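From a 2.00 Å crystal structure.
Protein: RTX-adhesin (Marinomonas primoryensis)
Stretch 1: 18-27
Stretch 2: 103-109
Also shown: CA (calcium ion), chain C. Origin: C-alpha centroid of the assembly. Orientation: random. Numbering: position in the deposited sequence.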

ATOM      1  N   ASP A  18     -16.035 -26.375 -16.545  1.00 47.72           N
ATOM      2  CA  ASP A  18     -15.603 -25.081 -17.075  1.00 48.22           C
ATOM      3  C   ASP A  18     -14.299 -25.103 -17.886  1.00 45.86           C
ATOM      4  O   ASP A  18     -13.818 -24.038 -18.293  1.00 46.56           O
ATOM      5  N   SER A  19     -13.733 -26.290 -18.113  1.00 43.14           N
ATOM      6  CA  SER A  19     -12.491 -26.434 -18.888  1.00 41.40           C
ATOM      7  C   SER A  19     -11.261 -25.804 -18.199  1.00 40.19           C
ATOM      8  O   SER A  19     -10.206 -25.665 -18.828  1.00 38.64           O
ATOM      9  N   VAL A  20     -11.392 -25.456 -16.913  1.00 40.13           N
ATOM     10  CA  VAL A  20     -10.317 -24.799 -16.162  1.00 39.52           C
ATOM     11  C   VAL A  20      -9.956 -25.578 -14.906  1.00 38.68           C
ATOM     12  O   VAL A  20     -10.809 -25.899 -14.080  1.00 39.33           O
ATOM     13  N   ILE A  21      -8.665 -25.848 -14.758  1.00 37.45           N
ATOM     14  CA  ILE A  21      -8.141 -26.469 -13.559  1.00 37.54           C
ATOM     15  C   ILE A  21      -7.484 -25.421 -12.642  1.00 38.70           C
ATOM     16  O   ILE A  21      -6.503 -24.777 -13.031  1.00 38.48           O
ATOM     17  N   ASN A  22      -8.056 -25.225 -11.460  1.00 39.95           N
ATOM     18  CA  ASN A  22      -7.531 -24.249 -10.512  1.00 41.33           C
ATOM     19  C   ASN A  22      -6.702 -24.963  -9.451  1.00 41.51           C
ATOM     20  O   ASN A  22      -6.526 -26.186  -9.525  1.00 40.26           O
ATOM     21  N   ALA A  23      -6.194 -24.198  -8.479  1.00 42.76           N
ATOM     22  CA  ALA A  23      -5.321 -24.718  -7.430  1.00 43.46           C
ATOM     23  C   ALA A  23      -5.980 -25.826  -6.634  1.00 44.02           C
ATOM     24  O   ALA A  23      -5.348 -26.825  -6.298  1.00 44.11           O
ATOM     25  N   ALA A  24      -7.223 -25.600  -6.233  1.00 45.18           N
ATOM     26  CA  ALA A  24      -7.919 -26.573  -5.403  1.00 46.49           C
ATOM     27  C   ALA A  24      -8.192 -27.866  -6.193  1.00 45.28           C
ATOM     28  O   ALA A  24      -8.025 -28.975  -5.675  1.00 45.93           O
ATOM     29  N   GLU A  25      -8.579 -27.721  -7.457  1.00 43.83           N
ATOM     30  CA  GLU A  25      -8.812 -28.881  -8.312  1.00 42.63           C
ATOM     31  C   GLU A  25      -7.510 -29.653  -8.519  1.00 42.22           C
ATOM     32  O   GLU A  25      -7.477 -30.877  -8.364  1.00 42.07           O
ATOM     33  N   ALA A  26      -6.445 -28.929  -8.850  1.00 42.07           N
ATOM     34  CA  ALA A  26      -5.110 -29.510  -9.010  1.00 42.19           C
ATOM     35  C   ALA A  26      -4.612 -30.274  -7.783  1.00 44.19           C
ATOM     36  O   ALA A  26      -3.892 -31.276  -7.907  1.00 44.52           O
ATOM     37  N   GLY A  27      -4.981 -29.803  -6.597  1.00 46.01           N
ATOM     38  CA  GLY A  27      -4.546 -30.459  -5.386  1.00 48.07           C
ATOM     39  C   GLY A  27      -5.350 -31.671  -4.963  1.00 49.36           C
ATOM     40  O   GLY A  27      -5.047 -32.273  -3.935  1.00 51.34           O
ATOM     41  N   SER A 103      -8.617 -30.481 -24.794  1.00 36.20           N
ATOM     42  CA  SER A 103      -7.759 -29.447 -24.235  1.00 36.86           C
ATOM     43  C   SER A 103      -8.430 -28.763 -23.055  1.00 36.63           C
ATOM     44  O   SER A 103      -9.655 -28.785 -22.901  1.00 36.00           O
ATOM     45  N   PHE A 104      -7.608 -28.194 -22.186  1.00 36.42           N
ATOM     46  CA  PHE A 104      -8.120 -27.520 -21.005  1.00 36.54           C
ATOM     47  C   PHE A 104      -7.132 -26.437 -20.617  1.00 36.84           C
ATOM     48  O   PHE A 104      -6.038 -26.354 -21.184  1.00 36.50           O
ATOM     49  N   ILE A 105      -7.549 -25.589 -19.683  1.00 37.29           N
ATOM     50  CA  ILE A 105      -6.707 -24.509 -19.158  1.00 37.83           C
ATOM     51  C   ILE A 105      -6.291 -24.776 -17.715  1.00 37.56           C
ATOM     52  O   ILE A 105      -7.114 -25.169 -16.885  1.00 37.26           O
ATOM     53  N   VAL A 106      -5.015 -24.550 -17.414  1.00 37.92           N
ATOM     54  CA  VAL A 106      -4.537 -24.605 -16.035  1.00 38.18           C
ATOM     55  C   VAL A 106      -4.220 -23.187 -15.535  1.00 39.63           C
ATOM     56  O   VAL A 106      -3.396 -22.488 -16.116  1.00 39.85           O
ATOM     57  N   LYS A 107      -4.888 -22.810 -14.448  1.00 40.43           N
ATOM     58  CA  LYS A 107      -4.786 -21.506 -13.789  1.00 42.07           C
ATOM     59  C   LYS A 107      -4.839 -21.718 -12.291  1.00 42.22           C
ATOM     60  O   LYS A 107      -5.910 -21.697 -11.696  1.00 42.35           O
ATOM     61  N   THR A 108      -3.681 -21.947 -11.685  1.00 42.31           N
ATOM     62  CA  THR A 108      -3.656 -22.325 -10.289  1.00 42.99           C
ATOM     63  C   THR A 108      -3.208 -21.205  -9.349  1.00 44.61           C
ATOM     64  O   THR A 108      -3.286 -21.362  -8.133  1.00 45.15           O
ATOM     65  N   SER A 109      -2.747 -20.088  -9.903  1.00 45.36           N
ATOM     66  CA  SER A 109      -2.561 -18.882  -9.104  1.00 47.31           C
ATOM     67  C   SER A 109      -2.634 -17.608  -9.935  1.00 48.09           C
ATOM     68  O   SER A 109      -2.713 -17.650 -11.163  1.00 47.01           O
TER

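Two short parallel strands meet here, and their pairing sorts four side chains onto the two faces of the sheet. Ile105 N donates to Ser19 O (2.8 Å), Ile21 N to Ile105 O (2.7 Å) and Lys107 N to Ile21 O (2.9 Å), all nearly straight. Val20 pairs with Ile105 on one face of the sheet, Ile21 with Val106 on the other.

Ile21 has the most area covered by the opposing stretch. Buried, with chi1 and chi2 both m, it reaches Phe104, its CG1 lying 3.9 Å from Phe104 CD2; the ring, in the p rotamer, is met obliquely. Ile21 CB also lies 4.3 Å from CG2 of Val106, a t rotamer. A branched aliphatic chain suits this place, since it fills space beside both an aromatic ring and a valine without needing a polar partner.

Thr108 comes next. Its p rotamer leaves CG2 4.0 Å from Ala26 CB, while Ala23 CB approaches Thr108 O to 3.2 Å. The small alanine methyls let the helix lie close to this loop. Asn22 caps that helix: also p, it accepts from Glu25 N through OD1 at 2.7 Å.

On the other face Ile105 (m, t) meets Val20 (t), with Val20 CG2 4.2 Å from Ile105 CB. Val20 CG1 touches Lys107 CB at 4.3 Å, so the lysine contributes its aliphatic base while its end leads away.

The calcium ion braces stretch 1. Asp18 OD1 (2.5 Å), Val20 O (2.4 Å) and Glu25 OE1 and OE2 (2.6 and 2.4 Å) bind it, carboxylates suiting a hard cation; three waters and an atom elsewhere in the structure also bind. Another water links the stretches, accepting from Ser19 OG (3.0 Å) and donating to Ser103 O (2.7 Å).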

ATOM      1  CB  ASP A  18     -15.478 -24.054 -15.938  1.00 49.66           C
ATOM      2  CG  ASP A  18     -14.347 -24.364 -14.967  1.00 49.20           C
ATOM      3  OD1 ASP A  18     -13.835 -25.496 -14.982  1.00 47.71           O
ATOM      4  OD2 ASP A  18     -13.968 -23.465 -14.171  1.00 50.36           O
ATOM      5  CB  SER A  19     -12.645 -25.827 -20.285  1.00 42.73           C
ATOM      6  OG  SER A  19     -13.552 -26.566 -21.074  1.00 43.87           O
ATOM      7  CB  VAL A  20     -10.699 -23.346 -15.757  1.00 41.38           C
ATOM      8  CG1 VAL A  20      -9.619 -22.720 -14.859  1.00 41.74           C
ATOM      9  CG2 VAL A  20     -10.960 -22.485 -16.996  1.00 42.11           C
ATOM     10  CB  ILE A  21      -7.107 -27.543 -13.887  1.00 36.35           C
ATOM     11  CG1 ILE A  21      -7.758 -28.690 -14.684  1.00 35.42           C
ATOM     12  CG2 ILE A  21      -6.484 -28.080 -12.608  1.00 36.87           C
ATOM     13  CD1 ILE A  21      -8.777 -29.465 -13.873  1.00 35.85           C
ATOM     14  CB  ASN A  22      -8.662 -23.404  -9.877  1.00 43.13           C
ATOM     15  CG  ASN A  22      -9.571 -24.197  -8.931  1.00 44.12           C
ATOM     16  OD1 ASN A  22      -9.266 -25.308  -8.520  1.00 43.87           O
ATOM     17  ND2 ASN A  22     -10.699 -23.600  -8.576  1.00 45.95           N
ATOM     18  CB  ALA A  23      -4.888 -23.563  -6.454  1.00 45.33           C
ATOM     19  CB  ALA A  24      -9.212 -25.984  -4.865  1.00 48.24           C
ATOM     20  CB  GLU A  25      -9.432 -28.453  -9.645  1.00 41.42           C
ATOM     21  CG  GLU A  25     -10.864 -27.952  -9.478  1.00 42.74           C
ATOM     22  CD  GLU A  25     -11.431 -27.351 -10.737  1.00 42.43           C
ATOM     23  OE1 GLU A  25     -10.656 -26.743 -11.508  1.00 41.70           O
ATOM     24  OE2 GLU A  25     -12.653 -27.508 -10.967  1.00 43.20           O
ATOM     25  CB  ALA A  26      -4.111 -28.411  -9.373  1.00 42.52           C
ATOM     26  CB  SER A 103      -7.390 -28.422 -25.299  1.00 38.44           C
ATOM     27  OG  SER A 103      -8.501 -27.623 -25.645  1.00 40.01           O
ATOM     28  CB  PHE A 104      -8.372 -28.507 -19.866  1.00 35.95           C
ATOM     29  CG  PHE A 104      -7.161 -29.274 -19.454  1.00 35.94           C
ATOM     30  CD1 PHE A 104      -6.764 -30.403 -20.159  1.00 35.53           C
ATOM     31  CD2 PHE A 104      -6.411 -28.873 -18.365  1.00 36.51           C
ATOM     32  CE1 PHE A 104      -5.648 -31.109 -19.788  1.00 35.29           C
ATOM     33  CE2 PHE A 104      -5.292 -29.573 -17.988  1.00 36.36           C
ATOM     34  CZ  PHE A 104      -4.904 -30.697 -18.704  1.00 36.16           C
ATOM     35  CB  ILE A 105      -7.456 -23.182 -19.240  1.00 39.13           C
ATOM     36  CG1 ILE A 105      -7.814 -22.893 -20.704  1.00 39.56           C
ATOM     37  CG2 ILE A 105      -6.665 -22.036 -18.551  1.00 40.06           C
ATOM     38  CD1 ILE A 105      -8.771 -21.749 -20.882  1.00 41.50           C
ATOM     39  CB  VAL A 106      -3.293 -25.490 -15.893  1.00 37.88           C
ATOM     40  CG1 VAL A 106      -2.822 -25.520 -14.445  1.00 38.43           C
ATOM     41  CG2 VAL A 106      -3.604 -26.914 -16.366  1.00 37.14           C
ATOM     42  CB  LYS A 107      -5.924 -20.586 -14.238  1.00 43.43           C
ATOM     43  CG  LYS A 107      -5.829 -19.128 -13.759  1.00 45.80           C
ATOM     44  CD  LYS A 107      -4.602 -18.395 -14.266  1.00 46.72           C
ATOM     45  CE  LYS A 107      -4.584 -16.950 -13.740  1.00 48.86           C
ATOM     46  NZ  LYS A 107      -5.830 -16.216 -14.140  1.00 50.05           N
ATOM     47  CB  THR A 108      -2.711 -23.503 -10.088  1.00 42.76           C
ATOM     48  OG1 THR A 108      -1.436 -23.146 -10.631  1.00 43.07           O
ATOM     49  CG2 THR A 108      -3.236 -24.759 -10.809  1.00 41.62           C
ATOM     50  CB  SER A 109      -1.228 -18.927  -8.350  1.00 48.14           C
ATOM     51  OG  SER A 109      -0.146 -19.015  -9.253  1.00 47.55           O
TER
HETATM   52 CA    CA C 601     -12.806 -25.987 -12.778  1.00 38.49          CA
HETATM   53  O   HOH W   1     -12.195 -23.393 -11.958  1.00 39.19           O
HETATM   54  O   HOH W   2     -11.988 -29.041 -21.513  1.00 33.38           O
HETATM   55  O   HOH W   3     -13.817 -24.234 -10.741  1.00 44.10           O
HETATM   56  O   HOH W   4     -15.242 -26.303 -12.375  1.00 49.95           O